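Local atomic coordinates of glycoside hydrolase family 15, cellulose signaling associated protein envoy (Hypocrea jecorina, PDB entry 4WUJ), a protein that binds flavin mononucleotide in a LOV domain and acts as a fungal blue-light photoreceptor linking light and oxidative stress signalling. Residues C[61-69]-C[114-122]. Sequence-based numbering, arbitrary orientation.
Sequences QLTGYSAPE and YKKNGTPFT
Leu62, on the last turn of helix 57-63, sets CD1 over the rim of one face of the Phe121 ring, while its CD2 comes 3.8 Å from Phe121 CE2; this apolar pair joins the helix to the hairpin between strands 107-114 and 120-129 of the LOV domain, a flavin-binding PAS fold. Phe121 also lies against Asn113, a flavin-binding residue. At the helix end Thr63 O accepts from Lys116 N at 2.8 Å, so the hairpin turn meets the helix's C-terminal end. Gly64 follows with positive phi, where a CB would jam against the preceding carbonyl oxygen. Tyr65 offers a broad ring face: Lys116 CB sits 3.5 Å from its centroid, a CH-pi contact, while the ring meets Phe77 edge-to-face. Replacing the ring with an alanine is likely to leave the aliphatic part of Lys116 without its aromatic platform and to open a gap beside Phe77. Lys116, its CG set opposite the backbone N (chi1 173°) and its chain extended beyond, runs past this ring to Glu69. That carboxylate serves two partners: OE1 takes Ser66 N from above its plane, and the syn lone pair of OE2 receives Lys116 NZ in a salt bridge, modelled at an unusually short 2.5 Å whose exact length is doubtful.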
ATOM      1  N   GLN C  61       8.764   3.604  -7.925  1.00 32.04           N
ATOM      2  CA  GLN C  61       8.190   4.439  -8.972  1.00 44.77           C
ATOM      3  C   GLN C  61       8.570   5.910  -8.727  1.00 40.50           C
ATOM      4  O   GLN C  61       8.858   6.664  -9.660  1.00 38.14           O
ATOM      5  CB  GLN C  61       6.652   4.281  -9.021  1.00 38.99           C
ATOM      6  CG  GLN C  61       5.978   5.000 -10.170  1.00 52.53           C
ATOM      7  CD  GLN C  61       6.049   4.195 -11.440  1.00 61.57           C
ATOM      8  OE1 GLN C  61       7.133   3.906 -11.936  1.00 68.50           O
ATOM      9  NE2 GLN C  61       4.889   3.787 -11.954  1.00 67.26           N
ATOM     10  N   LEU C  62       8.534   6.331  -7.474  1.00 35.25           N
ATOM     11  CA  LEU C  62       8.911   7.706  -7.179  1.00 35.17           C
ATOM     12  C   LEU C  62      10.392   7.924  -7.446  1.00 30.10           C
ATOM     13  O   LEU C  62      10.754   8.892  -8.079  1.00 31.28           O
ATOM     14  CB  LEU C  62       8.565   8.104  -5.753  1.00 31.29           C
ATOM     15  CG  LEU C  62       9.254   9.391  -5.296  1.00 37.50           C
ATOM     16  CD1 LEU C  62       8.686  10.616  -6.035  1.00 40.54           C
ATOM     17  CD2 LEU C  62       9.118   9.560  -3.830  1.00 31.95           C
ATOM     18  N   THR C  63      11.253   7.015  -6.996  1.00 37.19           N
ATOM     19  CA  THR C  63      12.701   7.297  -6.986  1.00 32.45           C
ATOM     20  C   THR C  63      13.424   6.797  -8.228  1.00 35.64           C
ATOM     21  O   THR C  63      14.530   7.233  -8.515  1.00 37.17           O
ATOM     22  CB  THR C  63      13.406   6.695  -5.760  1.00 32.34           C
ATOM     23  OG1 THR C  63      13.387   5.260  -5.828  1.00 31.12           O
ATOM     24  CG2 THR C  63      12.761   7.188  -4.490  1.00 34.06           C
ATOM     25  N   GLY C  64      12.816   5.867  -8.954  1.00 43.59           N
ATOM     26  CA  GLY C  64      13.473   5.253 -10.099  1.00 36.12           C
ATOM     27  C   GLY C  64      14.456   4.129  -9.799  1.00 42.92           C
ATOM     28  O   GLY C  64      14.965   3.494 -10.732  1.00 40.73           O
ATOM     29  N   TYR C  65      14.755   3.858  -8.525  1.00 42.62           N
ATOM     30  CA  TYR C  65      15.609   2.695  -8.226  1.00 34.32           C
ATOM     31  C   TYR C  65      14.838   1.375  -8.272  1.00 39.08           C
ATOM     32  O   TYR C  65      13.593   1.345  -8.383  1.00 40.30           O
ATOM     33  CB  TYR C  65      16.298   2.832  -6.867  1.00 40.39           C
ATOM     34  CG  TYR C  65      17.213   4.024  -6.756  1.00 35.44           C
ATOM     35  CD1 TYR C  65      16.718   5.247  -6.321  1.00 39.84           C
ATOM     36  CD2 TYR C  65      18.560   3.932  -7.081  1.00 39.92           C
ATOM     37  CE1 TYR C  65      17.530   6.350  -6.218  1.00 40.22           C
ATOM     38  CE2 TYR C  65      19.391   5.025  -6.965  1.00 37.94           C
ATOM     39  CZ  TYR C  65      18.857   6.241  -6.543  1.00 42.10           C
ATOM     40  OH  TYR C  65      19.627   7.370  -6.421  1.00 42.20           O
ATOM     41  N   SER C  66      15.592   0.285  -8.186  1.00 34.85           N
ATOM     42  CA  SER C  66      15.030  -1.051  -8.091  1.00 36.75           C
ATOM     43  C   SER C  66      15.452  -1.659  -6.751  1.00 38.07           C
ATOM     44  O   SER C  66      16.339  -1.139  -6.067  1.00 38.60           O
ATOM     45  CB  SER C  66      15.563  -1.931  -9.220  1.00 43.93           C
ATOM     46  OG  SER C  66      16.935  -2.231  -8.993  1.00 47.64           O
ATOM     47  N   ALA C  67      14.833  -2.773  -6.389  1.00 38.19           N
ATOM     48  CA  ALA C  67      14.973  -3.302  -5.050  1.00 34.94           C
ATOM     49  C   ALA C  67      16.411  -3.583  -4.701  1.00 36.63           C
ATOM     50  O   ALA C  67      16.853  -3.211  -3.623  1.00 42.85           O
ATOM     51  CB  ALA C  67      14.156  -4.540  -4.898  1.00 33.55           C
ATOM     52  N   PRO C  68      17.151  -4.252  -5.605  1.00 45.22           N
ATOM     53  CA  PRO C  68      18.503  -4.718  -5.269  1.00 44.06           C
ATOM     54  C   PRO C  68      19.508  -3.574  -5.210  1.00 34.21           C
ATOM     55  O   PRO C  68      20.582  -3.730  -4.648  1.00 42.42           O
ATOM     56  CB  PRO C  68      18.855  -5.676  -6.427  1.00 45.77           C
ATOM     57  CG  PRO C  68      17.534  -5.872  -7.211  1.00 43.50           C
ATOM     58  CD  PRO C  68      16.773  -4.618  -6.983  1.00 45.05           C
ATOM     59  N   GLU C  69      19.159  -2.449  -5.811  1.00 43.32           N
ATOM     60  CA  GLU C  69      19.950  -1.230  -5.719  1.00 43.31           C
ATOM     61  C   GLU C  69      19.867  -0.560  -4.312  1.00 42.94           C
ATOM     62  O   GLU C  69      20.832   0.067  -3.881  1.00 43.43           O
ATOM     63  CB  GLU C  69      19.501  -0.226  -6.813  1.00 42.56           C
ATOM     64  CG  GLU C  69      19.573  -0.738  -8.272  1.00 42.26           C
ATOM     65  CD  GLU C  69      19.188   0.321  -9.348  1.00 46.42           C
ATOM     66  OE1 GLU C  69      18.297   1.177  -9.154  1.00 39.89           O
ATOM     67  OE2 GLU C  69      19.795   0.290 -10.432  1.00 54.45           O
ATOM     68  N   TYR C 114      16.994  13.209  -4.630  1.00 37.33           N
ATOM     69  CA  TYR C 114      17.361  13.020  -6.005  1.00 42.30           C
ATOM     70  C   TYR C 114      16.908  11.648  -6.443  1.00 44.36           C
ATOM     71  O   TYR C 114      17.226  10.649  -5.799  1.00 39.71           O
ATOM     72  CB  TYR C 114      18.859  13.222  -6.151  1.00 44.38           C
ATOM     73  CG  TYR C 114      19.222  14.652  -5.772  1.00 54.29           C
ATOM     74  CD1 TYR C 114      19.101  15.687  -6.697  1.00 49.62           C
ATOM     75  CD2 TYR C 114      19.618  14.975  -4.473  1.00 39.74           C
ATOM     76  CE1 TYR C 114      19.403  17.005  -6.354  1.00 55.88           C
ATOM     77  CE2 TYR C 114      19.924  16.281  -4.117  1.00 56.01           C
ATOM     78  CZ  TYR C 114      19.808  17.303  -5.062  1.00 63.66           C
ATOM     79  OH  TYR C 114      20.111  18.612  -4.716  1.00 52.54           O
ATOM     80  N   LYS C 115      16.103  11.623  -7.504  1.00 42.97           N
ATOM     81  CA  LYS C 115      15.709  10.379  -8.163  1.00 41.93           C
ATOM     82  C   LYS C 115      16.982   9.769  -8.685  1.00 38.61           C
ATOM     83  O   LYS C 115      18.022  10.400  -8.656  1.00 41.33           O
ATOM     84  CB  LYS C 115      14.704  10.631  -9.300  1.00 36.64           C
ATOM     85  CG  LYS C 115      13.323  11.030  -8.795  1.00 37.45           C
ATOM     86  CD  LYS C 115      12.448  11.628  -9.892  1.00 44.80           C
ATOM     87  CE  LYS C 115      10.971  11.570  -9.542  1.00 43.39           C
ATOM     88  NZ  LYS C 115      10.308  12.888  -9.433  1.00 42.76           N
ATOM     89  N   LYS C 116      16.915   8.533  -9.135  1.00 38.87           N
ATOM     90  CA  LYS C 116      18.102   7.866  -9.598  1.00 46.25           C
ATOM     91  C   LYS C 116      18.682   8.525 -10.854  1.00 57.18           C
ATOM     92  O   LYS C 116      19.850   8.293 -11.192  1.00 53.30           O
ATOM     93  CB  LYS C 116      17.788   6.430  -9.920  1.00 43.51           C
ATOM     94  CG  LYS C 116      18.961   5.728 -10.560  1.00 49.11           C
ATOM     95  CD  LYS C 116      18.540   4.369 -11.051  1.00 56.46           C
ATOM     96  CE  LYS C 116      19.705   3.610 -11.649  1.00 49.05           C
ATOM     97  NZ  LYS C 116      19.242   2.261 -11.925  1.00 53.24           N
ATOM     98  N   ASN C 117      17.859   9.303 -11.567  1.00 49.41           N
ATOM     99  CA  ASN C 117      18.327  10.022 -12.753  1.00 52.03           C
ATOM    100  C   ASN C 117      18.836  11.452 -12.449  1.00 51.81           C
ATOM    101  O   ASN C 117      19.119  12.215 -13.365  1.00 59.19           O
ATOM    102  CB  ASN C 117      17.232  10.067 -13.823  1.00 42.84           C
ATOM    103  CG  ASN C 117      16.031  10.955 -13.417  1.00 60.07           C
ATOM    104  OD1 ASN C 117      16.035  11.591 -12.356  1.00 52.42           O
ATOM    105  ND2 ASN C 117      14.999  10.996 -14.275  1.00 61.38           N
ATOM    106  N   GLY C 118      18.947  11.815 -11.173  1.00 43.54           N
ATOM    107  CA  GLY C 118      19.543  13.090 -10.796  1.00 49.02           C
ATOM    108  C   GLY C 118      18.604  14.276 -10.689  1.00 46.60           C
ATOM    109  O   GLY C 118      19.026  15.398 -10.439  1.00 56.56           O
ATOM    110  N   THR C 119      17.320  14.045 -10.860  1.00 37.14           N
ATOM    111  CA  THR C 119      16.345  15.128 -10.777  1.00 51.33           C
ATOM    112  C   THR C 119      15.982  15.439  -9.328  1.00 48.72           C
ATOM    113  O   THR C 119      15.627  14.549  -8.567  1.00 53.51           O
ATOM    114  CB  THR C 119      15.058  14.773 -11.546  1.00 54.35           C
ATOM    115  OG1 THR C 119      15.314  14.852 -12.951  1.00 63.89           O
ATOM    116  CG2 THR C 119      13.909  15.716 -11.174  1.00 57.88           C
ATOM    117  N   PRO C 120      16.079  16.705  -8.929  1.00 47.91           N
ATOM    118  CA  PRO C 120      15.682  16.978  -7.551  1.00 47.07           C
ATOM    119  C   PRO C 120      14.163  16.974  -7.376  1.00 44.92           C
ATOM    120  O   PRO C 120      13.428  17.313  -8.310  1.00 41.45           O
ATOM    121  CB  PRO C 120      16.224  18.390  -7.311  1.00 51.97           C
ATOM    122  CG  PRO C 120      16.169  19.047  -8.694  1.00 57.78           C
ATOM    123  CD  PRO C 120      16.539  17.915  -9.640  1.00 56.03           C
ATOM    124  N   PHE C 121      13.694  16.613  -6.190  1.00 32.85           N
ATOM    125  CA  PHE C 121      12.306  16.843  -5.882  1.00 35.09           C
ATOM    126  C   PHE C 121      12.126  17.135  -4.436  1.00 34.24           C
ATOM    127  O   PHE C 121      12.806  16.596  -3.563  1.00 31.31           O
ATOM    128  CB  PHE C 121      11.422  15.648  -6.269  1.00 39.69           C
ATOM    129  CG  PHE C 121      11.749  14.360  -5.531  1.00 36.43           C
ATOM    130  CD1 PHE C 121      12.802  13.564  -5.938  1.00 37.69           C
ATOM    131  CD2 PHE C 121      10.969  13.932  -4.464  1.00 33.38           C
ATOM    132  CE1 PHE C 121      13.104  12.387  -5.284  1.00 32.78           C
ATOM    133  CE2 PHE C 121      11.261  12.732  -3.818  1.00 38.95           C
ATOM    134  CZ  PHE C 121      12.344  11.975  -4.223  1.00 31.63           C
ATOM    135  N   THR C 122      11.169  17.998  -4.185  1.00 36.81           N
ATOM    136  CA  THR C 122      10.827  18.330  -2.830  1.00 39.65           C
ATOM    137  C   THR C 122      10.013  17.185  -2.196  1.00 39.51           C
ATOM    138  O   THR C 122       8.790  17.144  -2.272  1.00 34.42           O
ATOM    139  CB  THR C 122      10.136  19.672  -2.806  1.00 35.93           C
ATOM    140  OG1 THR C 122      11.053  20.637  -3.343  1.00 52.70           O
ATOM    141  CG2 THR C 122       9.710  20.058  -1.385  1.00 41.57           C
TER